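Long-range contacts in ANGPTL4 C-terminal chain (Homo sapiens, PDB 6U1U), which mediates inactivation of lipoprotein lipase as a whole protein, so regulating triglyceride clearance from blood, and is represented here by its fibrinogen-like C-terminal domain: residues C4-F8 with V30-T35; R85-V91 with M211-M216; V140-T144 with G163-G168; A158-S162 with K191-F195. Residue numbers count along the deposited sequence, not the author numbering.

Contact 1: residues C4-F8 with V30-T35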
loop_
_atom_site.group_PDB
_atom_site.type_symbol
_atom_site.label_atom_id
_atom_site.label_comp_id
_atom_site.label_asym_id
_atom_site.label_seq_id
_atom_site.Cartn_x
_atom_site.Cartn_y
_atom_site.Cartn_z
ATOM N N CYS A 4 -16.218 -2.937 -2.324
ATOM C CA CYS A 4 -16.266 -4.322 -2.787
ATOM C C CYS A 4 -16.995 -5.236 -1.798
ATOM O O CYS A 4 -17.597 -6.229 -2.217
ATOM C CB CYS A 4 -14.841 -4.837 -3.043
ATOM S SG CYS A 4 -14.033 -3.956 -4.437
ATOM N N GLN A 5 -16.942 -4.941 -0.496
ATOM C CA GLN A 5 -17.665 -5.794 0.454
ATOM C C GLN A 5 -19.171 -5.627 0.284
ATOM O O GLN A 5 -19.929 -6.606 0.372
ATOM C CB GLN A 5 -17.207 -5.493 1.897
ATOM C CG GLN A 5 -18.076 -6.131 3.009
ATOM C CD GLN A 5 -18.112 -7.643 2.932
ATOM O OE1 GLN A 5 -17.245 -8.255 2.321
ATOM N NE2 GLN A 5 -19.113 -8.266 3.586
ATOM N N GLU A 6 -19.632 -4.410 -0.010
ATOM C CA GLU A 6 -21.044 -4.244 -0.331
ATOM C C GLU A 6 -21.416 -5.043 -1.569
ATOM O O GLU A 6 -22.497 -5.639 -1.634
ATOM C CB GLU A 6 -21.380 -2.775 -0.541
ATOM C CG GLU A 6 -22.838 -2.429 -0.377
ATOM C CD GLU A 6 -23.022 -0.963 0.027
ATOM O OE1 GLU A 6 -22.327 -0.503 0.960
ATOM O OE2 GLU A 6 -23.852 -0.276 -0.589
ATOM N N LEU A 7 -20.548 -5.024 -2.588
ATOM C CA LEU A 7 -20.828 -5.807 -3.794
ATOM C C LEU A 7 -20.908 -7.293 -3.459
ATOM O O LEU A 7 -21.770 -8.011 -3.979
ATOM C CB LEU A 7 -19.743 -5.577 -4.829
ATOM C CG LEU A 7 -19.967 -4.346 -5.688
ATOM C CD1 LEU A 7 -18.676 -4.011 -6.473
ATOM C CD2 LEU A 7 -21.121 -4.634 -6.640
ATOM N N PHE A 8 -20.005 -7.759 -2.609
ATOM C CA PHE A 8 -20.052 -9.141 -2.133
ATOM C C PHE A 8 -21.375 -9.417 -1.428
ATOM O O PHE A 8 -22.025 -10.443 -1.672
ATOM C CB PHE A 8 -18.858 -9.375 -1.192
ATOM C CG PHE A 8 -18.870 -10.709 -0.478
ATOM C CD1 PHE A 8 -18.345 -11.833 -1.081
ATOM C CD2 PHE A 8 -19.353 -10.803 0.805
ATOM C CE1 PHE A 8 -18.356 -13.070 -0.409
ATOM C CE2 PHE A 8 -19.359 -12.032 1.475
ATOM C CZ PHE A 8 -18.850 -13.144 0.868
ATOM N N VAL A 30 -13.237 0.065 -9.451
ATOM C CA VAL A 30 -12.218 -0.530 -8.592
ATOM C C VAL A 30 -12.027 -1.993 -8.977
ATOM O O VAL A 30 -12.868 -2.603 -9.644
ATOM C CB VAL A 30 -12.559 -0.454 -7.085
ATOM C CG1 VAL A 30 -12.463 0.975 -6.607
ATOM C CG2 VAL A 30 -13.967 -1.074 -6.758
ATOM N N ASN A 31 -10.895 -2.549 -8.540
ATOM C CA ASN A 31 -10.612 -3.972 -8.713
ATOM C C ASN A 31 -11.057 -4.681 -7.448
ATOM O O ASN A 31 -10.477 -4.443 -6.392
ATOM C CB ASN A 31 -9.111 -4.208 -8.892
ATOM C CG ASN A 31 -8.560 -3.558 -10.143
ATOM O OD1 ASN A 31 -8.386 -2.309 -10.200
ATOM N ND2 ASN A 31 -8.238 -4.387 -11.135
ATOM N N CYS A 32 -12.029 -5.588 -7.551
ATOM C CA CYS A 32 -12.530 -6.311 -6.381
ATOM C C CYS A 32 -12.004 -7.727 -6.418
ATOM O O CYS A 32 -11.902 -8.332 -7.484
ATOM C CB CYS A 32 -14.060 -6.411 -6.341
ATOM S SG CYS A 32 -14.905 -4.833 -6.154
ATOM N N LYS A 33 -11.673 -8.252 -5.241
ATOM C CA LYS A 33 -11.307 -9.651 -5.100
ATOM C C LYS A 33 -12.344 -10.251 -4.172
ATOM O O LYS A 33 -12.476 -9.816 -3.019
ATOM C CB LYS A 33 -9.885 -9.820 -4.541
ATOM C CG LYS A 33 -9.480 -11.297 -4.449
ATOM C CD LYS A 33 -8.115 -11.501 -3.819
ATOM C CE LYS A 33 -7.785 -13.017 -3.813
ATOM N NZ LYS A 33 -6.449 -13.324 -3.247
ATOM N N MET A 34 -13.117 -11.229 -4.673
ATOM C CA MET A 34 -14.177 -11.845 -3.882
ATOM C C MET A 34 -13.647 -13.172 -3.314
ATOM O O MET A 34 -13.183 -14.023 -4.065
ATOM C CB MET A 34 -15.426 -12.085 -4.726
ATOM C CG MET A 34 -16.000 -10.763 -5.363
ATOM S SD MET A 34 -16.083 -9.377 -4.218
ATOM C CE MET A 34 -17.254 -8.302 -5.098
ATOM N N THR A 35 -13.657 -13.291 -1.994
ATOM C CA THR A 35 -13.031 -14.398 -1.277
ATOM C C THR A 35 -14.054 -14.988 -0.314
ATOM O O THR A 35 -15.108 -14.403 -0.050
ATOM C CB THR A 35 -11.801 -13.901 -0.474
ATOM O OG1 THR A 35 -12.290 -13.218 0.663
ATOM C CG2 THR A 35 -10.933 -12.957 -1.342
#
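A disulfide pins the N-terminal helix to the strand: Cys4 SG and Cys32 SG are 2.1 Å apart, and with both chi1 angles in the m well and chi3 at -78° the bridge takes a left-handed twist. It spans a gap in which helix and strand axes come no closer than 8.8 Å and cross at -48°. Val30 CG2 lies 3.7 Å from Cys4 SG, and Leu7 CD1 packs 3.9 Å from Cys32 SG, so each sulfur has an aliphatic neighbour. Met34 points sideways from its CA, but chi1 and chi2 in the m well fold its end back to the helix: its CE is 3.7 Å from Leu7 CB and 3.6 Å from Cys4 O, the carbonyl that accepts the helical hydrogen bond from Phe8 N. Phe8, chi1 t, sets its CE1 3.5 Å from Thr35 O. In this fibrinogen-like domain, strand 28-35 runs between antiparallel strands 16-20 and 38-46; Leu7 also reaches Phe18 and Ile20, while Cys4 touches Thr41, seating helix 4-9 against the sheet.

Contact 2: residues R85-V91 with M211-M216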
loop_
_atom_site.group_PDB
_atom_site.type_symbol
_atom_site.label_atom_id
_atom_site.label_comp_id
_atom_site.label_asym_id
_atom_site.label_seq_id
_atom_site.Cartn_x
_atom_site.Cartn_y
_atom_site.Cartn_z
ATOM N N ARG A 85 -13.217 4.186 9.386
ATOM C CA ARG A 85 -13.448 2.856 9.931
ATOM C C ARG A 85 -12.152 2.090 10.134
ATOM O O ARG A 85 -11.188 2.252 9.382
ATOM C CB ARG A 85 -14.377 2.081 8.999
ATOM C CG ARG A 85 -15.621 2.887 8.762
ATOM C CD ARG A 85 -16.765 2.046 8.406
ATOM N NE ARG A 85 -16.846 1.890 6.967
ATOM C CZ ARG A 85 -17.413 0.834 6.387
ATOM N NH1 ARG A 85 -17.928 -0.132 7.146
ATOM N NH2 ARG A 85 -17.451 0.738 5.069
ATOM N N ASN A 86 -12.141 1.247 11.163
ATOM C CA ASN A 86 -11.129 0.199 11.274
ATOM C C ASN A 86 -11.232 -0.695 10.044
ATOM O O ASN A 86 -12.334 -1.044 9.614
ATOM C CB ASN A 86 -11.355 -0.607 12.566
ATOM C CG ASN A 86 -10.146 -1.447 13.000
ATOM O OD1 ASN A 86 -9.001 -1.219 12.580
ATOM N ND2 ASN A 86 -10.405 -2.431 13.881
ATOM N N SER A 87 -10.085 -1.020 9.443
ATOM C CA SER A 87 -10.051 -1.715 8.165
ATOM C C SER A 87 -8.999 -2.805 8.216
ATOM O O SER A 87 -7.974 -2.663 8.882
ATOM C CB SER A 87 -9.743 -0.738 7.001
ATOM O OG SER A 87 -10.745 0.263 6.926
ATOM N N ARG A 88 -9.240 -3.906 7.499
ATOM C CA ARG A 88 -8.204 -4.917 7.327
ATOM C C ARG A 88 -7.360 -4.577 6.111
ATOM O O ARG A 88 -7.902 -4.338 5.031
ATOM C CB ARG A 88 -8.823 -6.314 7.126
ATOM C CG ARG A 88 -9.873 -6.657 8.184
ATOM C CD ARG A 88 -10.469 -8.074 7.999
ATOM N NE ARG A 88 -11.307 -8.374 9.158
ATOM C CZ ARG A 88 -12.586 -8.026 9.264
ATOM N NH1 ARG A 88 -13.218 -7.433 8.244
ATOM N NH2 ARG A 88 -13.253 -8.298 10.383
ATOM N N LEU A 89 -6.048 -4.550 6.287
ATOM C CA LEU A 89 -5.099 -4.292 5.185
ATOM C C LEU A 89 -4.337 -5.588 4.917
ATOM O O LEU A 89 -3.664 -6.006 5.769
ATOM C CB LEU A 89 -4.126 -3.183 5.582
ATOM C CG LEU A 89 -3.044 -2.847 4.569
ATOM C CD1 LEU A 89 -3.637 -2.506 3.230
ATOM C CD2 LEU A 89 -2.203 -1.689 5.046
ATOM N N ALA A 90 -4.559 -6.205 3.779
ATOM C CA ALA A 90 -3.848 -7.417 3.396
ATOM C C ALA A 90 -2.644 -7.065 2.526
ATOM O O ALA A 90 -2.757 -6.249 1.609
ATOM C CB ALA A 90 -4.792 -8.359 2.633
ATOM N N VAL A 91 -1.491 -7.667 2.823
ATOM C CA VAL A 91 -0.266 -7.392 2.093
ATOM C C VAL A 91 0.224 -8.735 1.586
ATOM O O VAL A 91 0.439 -9.649 2.388
ATOM C CB VAL A 91 0.788 -6.722 2.985
ATOM C CG1 VAL A 91 2.120 -6.595 2.224
ATOM C CG2 VAL A 91 0.298 -5.323 3.443
ATOM N N MET A 211 -1.739 -5.319 -2.486
ATOM C CA MET A 211 -2.290 -4.804 -1.229
ATOM C C MET A 211 -3.801 -4.678 -1.372
ATOM O O MET A 211 -4.290 -4.193 -2.409
ATOM C CB MET A 211 -1.687 -3.429 -0.878
ATOM C CG MET A 211 -0.161 -3.459 -0.852
ATOM S SD MET A 211 0.529 -1.803 -0.603
ATOM C CE MET A 211 0.035 -1.619 1.099
ATOM N N LEU A 212 -4.537 -5.142 -0.361
ATOM C CA LEU A 212 -5.991 -5.111 -0.433
ATOM C C LEU A 212 -6.537 -4.550 0.868
ATOM O O LEU A 212 -5.927 -4.716 1.914
ATOM C CB LEU A 212 -6.571 -6.519 -0.639
ATOM C CG LEU A 212 -5.945 -7.283 -1.829
ATOM C CD1 LEU A 212 -4.805 -8.160 -1.301
ATOM C CD2 LEU A 212 -7.015 -8.192 -2.484
ATOM N N ILE A 213 -7.722 -3.938 0.794
ATOM C CA ILE A 213 -8.343 -3.370 1.987
ATOM C C ILE A 213 -9.784 -3.841 2.095
ATOM O O ILE A 213 -10.470 -4.054 1.090
ATOM C CB ILE A 213 -8.229 -1.831 1.981
ATOM C CG1 ILE A 213 -8.532 -1.271 3.370
ATOM C CG2 ILE A 213 -9.103 -1.215 0.922
ATOM C CD1 ILE A 213 -7.546 -0.187 3.783
ATOM N N GLN A 214 -10.239 -4.016 3.341
ATOM C CA GLN A 214 -11.622 -4.401 3.629
ATOM C C GLN A 214 -12.016 -3.675 4.901
ATOM O O GLN A 214 -11.602 -4.069 5.996
ATOM C CB GLN A 214 -11.774 -5.910 3.803
ATOM C CG GLN A 214 -13.205 -6.351 4.084
ATOM C CD GLN A 214 -13.241 -7.826 4.357
ATOM O OE1 GLN A 214 -12.903 -8.252 5.459
ATOM N NE2 GLN A 214 -13.582 -8.635 3.339
ATOM N N PRO A 215 -12.767 -2.585 4.793
ATOM C CA PRO A 215 -13.241 -1.898 6.001
ATOM C C PRO A 215 -14.098 -2.817 6.853
ATOM O O PRO A 215 -14.862 -3.645 6.334
ATOM C CB PRO A 215 -14.055 -0.725 5.446
ATOM C CG PRO A 215 -13.445 -0.469 4.093
ATOM C CD PRO A 215 -13.132 -1.846 3.568
ATOM N N MET A 216 -13.889 -2.665 8.172
ATOM C CA MET A 216 -14.505 -3.274 9.365
ATOM C C MET A 216 -13.819 -4.545 9.832
ATOM O O MET A 216 -12.763 -4.469 10.482
ATOM C CB MET A 216 -15.986 -3.480 9.157
ATOM C CG MET A 216 -16.695 -2.174 9.276
ATOM S SD MET A 216 -18.487 -2.418 9.358
ATOM C CE MET A 216 -18.678 -3.218 10.957
#
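Leu89, Val91 and Met211 form the apolar centre on one face of an antiparallel strand pair, with Met211 CE 4.3 Å from Leu89 CD1 and 4.4 Å from Val91 CG2. Leu89 also touches the bound palmitic acid, so this face borders the lipid. On the other face Ala90 CB meets Leu212 CD1 at 3.9 Å. Between the faces the backbones pair regularly: Ala90 N to Leu212 O (2.8 Å) and Leu212 N to Ala90 O (2.9 Å), then Arg88 N to Gln214 O (2.8 Å) and Gln214 N to Arg88 O (2.9 Å). Farther out, Arg88 NH1 makes a weak hydrogen bond to Gln214 OE1 (2.9 Å); Gln214 NE2 is held by the carbonyls of Asp37 and Gly39. At the chain terminus Met216 N donates to Asn86 O (2.7 Å), and the Arg85 guanidinium lays a face over Pro215 CB. Strand 208-215 is thus held between strands 87-94 and 38-46 in the antiparallel sheet of the fibrinogen C-terminal domain, while helix 75-82 packs on Ser87, Ile213 and Pro215.

Contact 3: residues V140-T144 with G163-G168. With PLM (palmitic acid), chain B.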
loop_
_atom_site.group_PDB
_atom_site.type_symbol
_atom_site.label_atom_id
_atom_site.label_comp_id
_atom_site.label_asym_id
_atom_site.label_seq_id
_atom_site.Cartn_x
_atom_site.Cartn_y
_atom_site.Cartn_z
ATOM N N VAL A 140 1.803 7.095 10.887
ATOM C CA VAL A 140 2.888 7.213 9.921
ATOM C C VAL A 140 2.339 7.893 8.669
ATOM O O VAL A 140 1.492 7.320 7.983
ATOM C CB VAL A 140 3.492 5.845 9.550
ATOM C CG1 VAL A 140 4.655 6.029 8.606
ATOM C CG2 VAL A 140 3.977 5.078 10.811
ATOM N N PRO A 141 2.795 9.086 8.314
ATOM C CA PRO A 141 2.281 9.739 7.100
ATOM C C PRO A 141 2.816 9.089 5.837
ATOM O O PRO A 141 3.870 8.457 5.818
ATOM C CB PRO A 141 2.798 11.185 7.216
ATOM C CG PRO A 141 4.061 11.049 7.998
ATOM C CD PRO A 141 3.788 9.925 9.021
ATOM N N PHE A 142 2.067 9.283 4.753
ATOM C CA PHE A 142 2.562 8.915 3.434
ATOM C C PHE A 142 3.545 9.967 2.937
ATOM O O PHE A 142 3.338 11.162 3.157
ATOM C CB PHE A 142 1.384 8.822 2.458
ATOM C CG PHE A 142 1.668 8.000 1.250
ATOM C CD1 PHE A 142 1.549 6.607 1.327
ATOM C CD2 PHE A 142 2.041 8.594 0.041
ATOM C CE1 PHE A 142 1.787 5.822 0.216
ATOM C CE2 PHE A 142 2.295 7.820 -1.087
ATOM C CZ PHE A 142 2.154 6.438 -1.017
ATOM N N SER A 143 4.577 9.537 2.196
ATOM C CA SER A 143 5.552 10.501 1.666
ATOM C C SER A 143 5.909 10.182 0.221
ATOM O O SER A 143 6.026 9.019 -0.165
ATOM C CB SER A 143 6.881 10.516 2.496
ATOM O OG SER A 143 6.654 11.052 3.793
ATOM N N THR A 144 6.123 11.239 -0.575
ATOM C CA THR A 144 6.632 11.151 -1.939
ATOM C C THR A 144 7.826 12.100 -2.027
ATOM O O THR A 144 8.085 12.864 -1.099
ATOM C CB THR A 144 5.574 11.585 -2.973
ATOM O OG1 THR A 144 5.119 12.920 -2.662
ATOM C CG2 THR A 144 4.367 10.626 -2.920
ATOM N N GLY A 163 9.522 6.097 -5.403
ATOM C CA GLY A 163 8.102 5.830 -5.173
ATOM C C GLY A 163 7.545 6.584 -3.984
ATOM O O GLY A 163 8.133 7.538 -3.462
ATOM N N GLY A 164 6.348 6.166 -3.583
ATOM C CA GLY A 164 5.656 6.787 -2.464
ATOM C C GLY A 164 5.266 5.714 -1.457
ATOM O O GLY A 164 4.883 4.614 -1.835
ATOM N N TRP A 165 5.423 6.037 -0.184
ATOM C CA TRP A 165 5.206 5.003 0.831
ATOM C C TRP A 165 4.989 5.631 2.190
ATOM O O TRP A 165 5.263 6.811 2.412
ATOM C CB TRP A 165 6.400 4.028 0.900
ATOM C CG TRP A 165 6.132 2.722 1.615
ATOM C CD1 TRP A 165 6.750 2.248 2.756
ATOM C CD2 TRP A 165 5.218 1.700 1.203
ATOM N NE1 TRP A 165 6.273 0.995 3.066
ATOM C CE2 TRP A 165 5.323 0.639 2.142
ATOM C CE3 TRP A 165 4.318 1.589 0.136
ATOM C CZ2 TRP A 165 4.548 -0.524 2.059
ATOM C CZ3 TRP A 165 3.556 0.407 0.016
ATOM C CH2 TRP A 165 3.668 -0.634 0.979
ATOM N N TRP A 166 4.512 4.790 3.122
ATOM C CA TRP A 166 4.428 5.146 4.542
ATOM C C TRP A 166 5.780 4.819 5.151
ATOM O O TRP A 166 5.995 3.763 5.751
ATOM C CB TRP A 166 3.314 4.360 5.221
ATOM C CG TRP A 166 1.934 4.693 4.731
ATOM C CD1 TRP A 166 1.163 5.766 5.095
ATOM C CD2 TRP A 166 1.148 3.923 3.813
ATOM N NE1 TRP A 166 -0.063 5.712 4.440
ATOM C CE2 TRP A 166 -0.087 4.590 3.653
ATOM C CE3 TRP A 166 1.395 2.755 3.079
ATOM C CZ2 TRP A 166 -1.092 4.122 2.788
ATOM C CZ3 TRP A 166 0.399 2.286 2.221
ATOM C CH2 TRP A 166 -0.820 2.972 2.071
ATOM N N PHE A 167 6.731 5.727 4.941
ATOM C CA PHE A 167 8.112 5.492 5.373
ATOM C C PHE A 167 8.213 5.757 6.889
ATOM O O PHE A 167 8.636 6.814 7.342
ATOM C CB PHE A 167 9.051 6.392 4.565
ATOM C CG PHE A 167 9.173 6.055 3.075
ATOM C CD1 PHE A 167 9.777 4.883 2.630
ATOM C CD2 PHE A 167 8.738 6.951 2.111
ATOM C CE1 PHE A 167 9.909 4.633 1.291
ATOM C CE2 PHE A 167 8.862 6.694 0.745
ATOM C CZ PHE A 167 9.455 5.532 0.335
ATOM N N GLY A 168 7.793 4.783 7.703
ATOM C CA GLY A 168 7.932 4.944 9.152
ATOM C C GLY A 168 9.384 4.970 9.612
ATOM O O GLY A 168 9.744 5.669 10.566
HETATM C C1 PLM B . 12.169 -0.908 10.923
HETATM O O1 PLM B . 12.973 -0.310 10.172
HETATM O O2 PLM B . 12.195 -2.130 11.113
HETATM C C2 PLM B . 11.152 -0.079 11.698
HETATM C C3 PLM B . 9.807 -0.659 12.017
HETATM C C4 PLM B . 8.714 0.398 11.996
HETATM C C5 PLM B . 7.324 -0.097 11.707
HETATM C C6 PLM B . 6.402 0.919 11.057
HETATM C C7 PLM B . 5.325 0.316 10.193
HETATM C C8 PLM B . 4.741 1.200 9.121
HETATM C C9 PLM B . 5.395 1.023 7.797
HETATM C CA PLM B . 4.485 0.856 6.652
HETATM C CB PLM B . 3.710 -0.402 6.614
HETATM C CC PLM B . 2.565 -0.313 5.687
HETATM C CD PLM B . 1.961 -1.595 5.314
HETATM C CE PLM B . 1.748 -2.484 6.476
HETATM C CF PLM B . 0.364 -2.567 6.990
HETATM C CG PLM B . 0.217 -1.965 8.347
HETATM O O HOH W 1 6.391 8.911 5.581
#
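Phe142, Trp166 and Val140 bury most of the surface between these two irregular segments. Phe142 turns its ring edge to the face of the Trp166 five-membered ring in a T-shaped stack, centroids 4.9 Å apart and planes at 83°. One face of the Phe142 ring also lies over Trp165 N, and its CZ is 3.2 Å from Gly164 C; a side chain at Gly164 would strike this ring. Val140 CG1 packs 4.0 Å from Trp166 CB and 3.5 Å from Gly168 CA. A single antiparallel bridge ties the backbones, Ser143 N to Trp165 O (2.8 Å) and Trp165 N to Ser143 O (3.0 Å). Beyond it, a water donates to Pro141 O (2.6 Å), is hydrogen-bonded (2.8 Å) to Ser143 OG, which also binds His149, and weakly accepts from Phe167 N (3.3 Å) at two inverse gamma turns. The chain carbon CA of palmitic acid lies 3.4 Å from the backbone Trp166 O. The Trp165 and Trp166 rings near the lipid chain are consistent with a largely apolar wall, apart from the Trp166 carbonyl, while Thr169 and Lys197 bind the carboxylate.

Contact 4: residues A158-S162 with K191-F195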
loop_
_atom_site.group_PDB
_atom_site.type_symbol
_atom_site.label_atom_id
_atom_site.label_comp_id
_atom_site.label_asym_id
_atom_site.label_seq_id
_atom_site.Cartn_x
_atom_site.Cartn_y
_atom_site.Cartn_z
ATOM N N ALA A 158 11.776 9.537 0.654
ATOM C CA ALA A 158 11.236 9.151 -0.638
ATOM C C ALA A 158 12.198 9.506 -1.772
ATOM O O ALA A 158 12.349 8.750 -2.740
ATOM C CB ALA A 158 9.873 9.816 -0.847
ATOM N N LYS A 159 12.863 10.649 -1.673
ATOM C CA LYS A 159 13.799 11.005 -2.738
ATOM C C LYS A 159 14.997 10.059 -2.767
ATOM O O LYS A 159 15.505 9.721 -3.841
ATOM C CB LYS A 159 14.257 12.458 -2.550
ATOM C CG LYS A 159 14.721 13.125 -3.836
ATOM C CD LYS A 159 14.314 14.599 -3.885
ATOM C CE LYS A 159 15.484 15.506 -3.521
ATOM N NZ LYS A 159 15.086 16.958 -3.543
ATOM N N SER A 160 15.474 9.627 -1.597
ATOM C CA SER A 160 16.632 8.750 -1.580
ATOM C C SER A 160 16.276 7.358 -2.079
ATOM O O SER A 160 17.127 6.670 -2.635
ATOM C CB SER A 160 17.248 8.711 -0.173
ATOM O OG SER A 160 16.675 7.703 0.626
ATOM N N LEU A 161 15.025 6.941 -1.930
ATOM C CA LEU A 161 14.627 5.656 -2.474
ATOM C C LEU A 161 13.886 5.876 -3.793
ATOM O O LEU A 161 14.421 6.483 -4.731
ATOM C CB LEU A 161 13.779 4.902 -1.443
ATOM C CG LEU A 161 14.439 4.709 -0.072
ATOM C CD1 LEU A 161 13.597 3.761 0.836
ATOM C CD2 LEU A 161 15.862 4.212 -0.201
ATOM N N SER A 162 12.648 5.409 -3.879
ATOM C CA SER A 162 11.870 5.575 -5.100
ATOM C C SER A 162 10.408 5.388 -4.731
ATOM O O SER A 162 10.097 4.609 -3.838
ATOM C CB SER A 162 12.266 4.551 -6.156
ATOM O OG SER A 162 11.588 4.756 -7.387
ATOM N N LYS A 191 18.584 -0.850 -2.876
ATOM C CA LYS A 191 18.027 0.028 -1.844
ATOM C C LYS A 191 16.772 0.766 -2.325
ATOM O O LYS A 191 15.882 1.077 -1.519
ATOM C CB LYS A 191 19.101 1.021 -1.411
ATOM C CG LYS A 191 18.637 2.366 -1.006
ATOM C CD LYS A 191 19.608 3.485 -1.443
ATOM C CE LYS A 191 19.345 4.758 -0.625
ATOM N NZ LYS A 191 20.401 5.817 -0.788
ATOM N N LYS A 192 16.701 1.096 -3.608
ATOM C CA LYS A 192 15.527 1.780 -4.144
ATOM C C LYS A 192 14.466 0.813 -4.636
ATOM O O LYS A 192 13.539 1.242 -5.325
ATOM C CB LYS A 192 15.926 2.706 -5.291
ATOM C CG LYS A 192 16.993 3.745 -4.908
ATOM C CD LYS A 192 17.376 4.582 -6.109
ATOM C CE LYS A 192 17.912 5.943 -5.677
ATOM N NZ LYS A 192 16.877 7.025 -5.759
ATOM N N GLY A 193 14.564 -0.473 -4.288
ATOM C CA GLY A 193 13.697 -1.494 -4.835
ATOM C C GLY A 193 12.415 -1.731 -4.048
ATOM O O GLY A 193 12.040 -0.960 -3.159
ATOM N N ILE A 194 11.774 -2.850 -4.378
ATOM C CA ILE A 194 10.505 -3.298 -3.798
ATOM C C ILE A 194 10.863 -4.274 -2.692
ATOM O O ILE A 194 11.258 -5.411 -2.974
ATOM C CB ILE A 194 9.633 -3.967 -4.856
ATOM C CG1 ILE A 194 9.338 -2.979 -5.977
ATOM C CG2 ILE A 194 8.309 -4.497 -4.280
ATOM C CD1 ILE A 194 8.628 -3.656 -7.133
ATOM N N PHE A 195 10.736 -3.862 -1.431
ATOM C CA PHE A 195 11.234 -4.732 -0.374
ATOM C C PHE A 195 10.273 -4.765 0.803
ATOM O O PHE A 195 9.494 -3.836 1.034
ATOM C CB PHE A 195 12.639 -4.299 0.090
ATOM C CG PHE A 195 12.666 -3.030 0.905
ATOM C CD1 PHE A 195 12.659 -1.775 0.282
ATOM C CD2 PHE A 195 12.731 -3.085 2.305
ATOM C CE1 PHE A 195 12.692 -0.611 1.064
ATOM C CE2 PHE A 195 12.786 -1.920 3.076
ATOM C CZ PHE A 195 12.767 -0.699 2.455
#
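The end of helix 157-160 meets the loop that leads into strand 195-196 through Leu161, packed on Lys191, and through the ammonium group of Lys192, which reaches backbone carbonyls. At Lys159 the carbonyl O stands 3.6 Å from Lys192 NZ, while its own side chain starts away from the loop. Ser160 is the last helical residue: its O receives a weak hydrogen bond from Lys192 NZ (3.2 Å) and lies 3.6 Å from Lys191 CE, and its OG is bound back to the carbonyl of Cys157. Leu161 leaves helical geometry and is central. Its O takes the shorter hydrogen bond from Lys192 NZ (2.7 Å), so the ammonium group gathers two successive carbonyls where the helix ends. The Leu161 side chain drives CD2 to 3.4 Å from both Lys191 O and Lys191 CG, and brings CD1 to the edge of the Phe195 ring, 4.5 Å from CE1. Ser162 then points toward the loop, its CB 3.6 Å from Lys192 O, while its own O is bound by Asn174. Arg202 lies alongside, hydrogen-bonded to Lys191 O and in a cation-pi contact with Phe195. The arrangement is that of a lysine ammonium group binding carbonyls at the C-terminal end of a helix, which lack the next turn's N-H donors; here it joins helix 157-160 to the loop before strand 195-196 in the fibrinogen C-terminal fold, next to the Cys157-Cys170 disulfide.

Contacts 2 and 3 are buried, each about 10 Å from the chain's centre, whereas contacts 1 and 4 lie farther out and are partly buried. Contacts 1 and 2 reach the same sheet and touch through Lys33 with Leu212 and Gln5 with Gln214, yet one relies on a disulfide and the other on regular strand pairing. Met211 carries contact 2 onto Trp165 and Trp166 of contact 3, and both approach the palmitic acid. Contacts 3 and 4 alternate along the chain and meet where Phe167 packs on Ala158 and Leu161; the former's aromatic stacking contrasts with the latter's lysine-carbonyl bonds. Contacts 1 and 4 lie on opposite sides of the chain's centre, their centres about 31 Å apart.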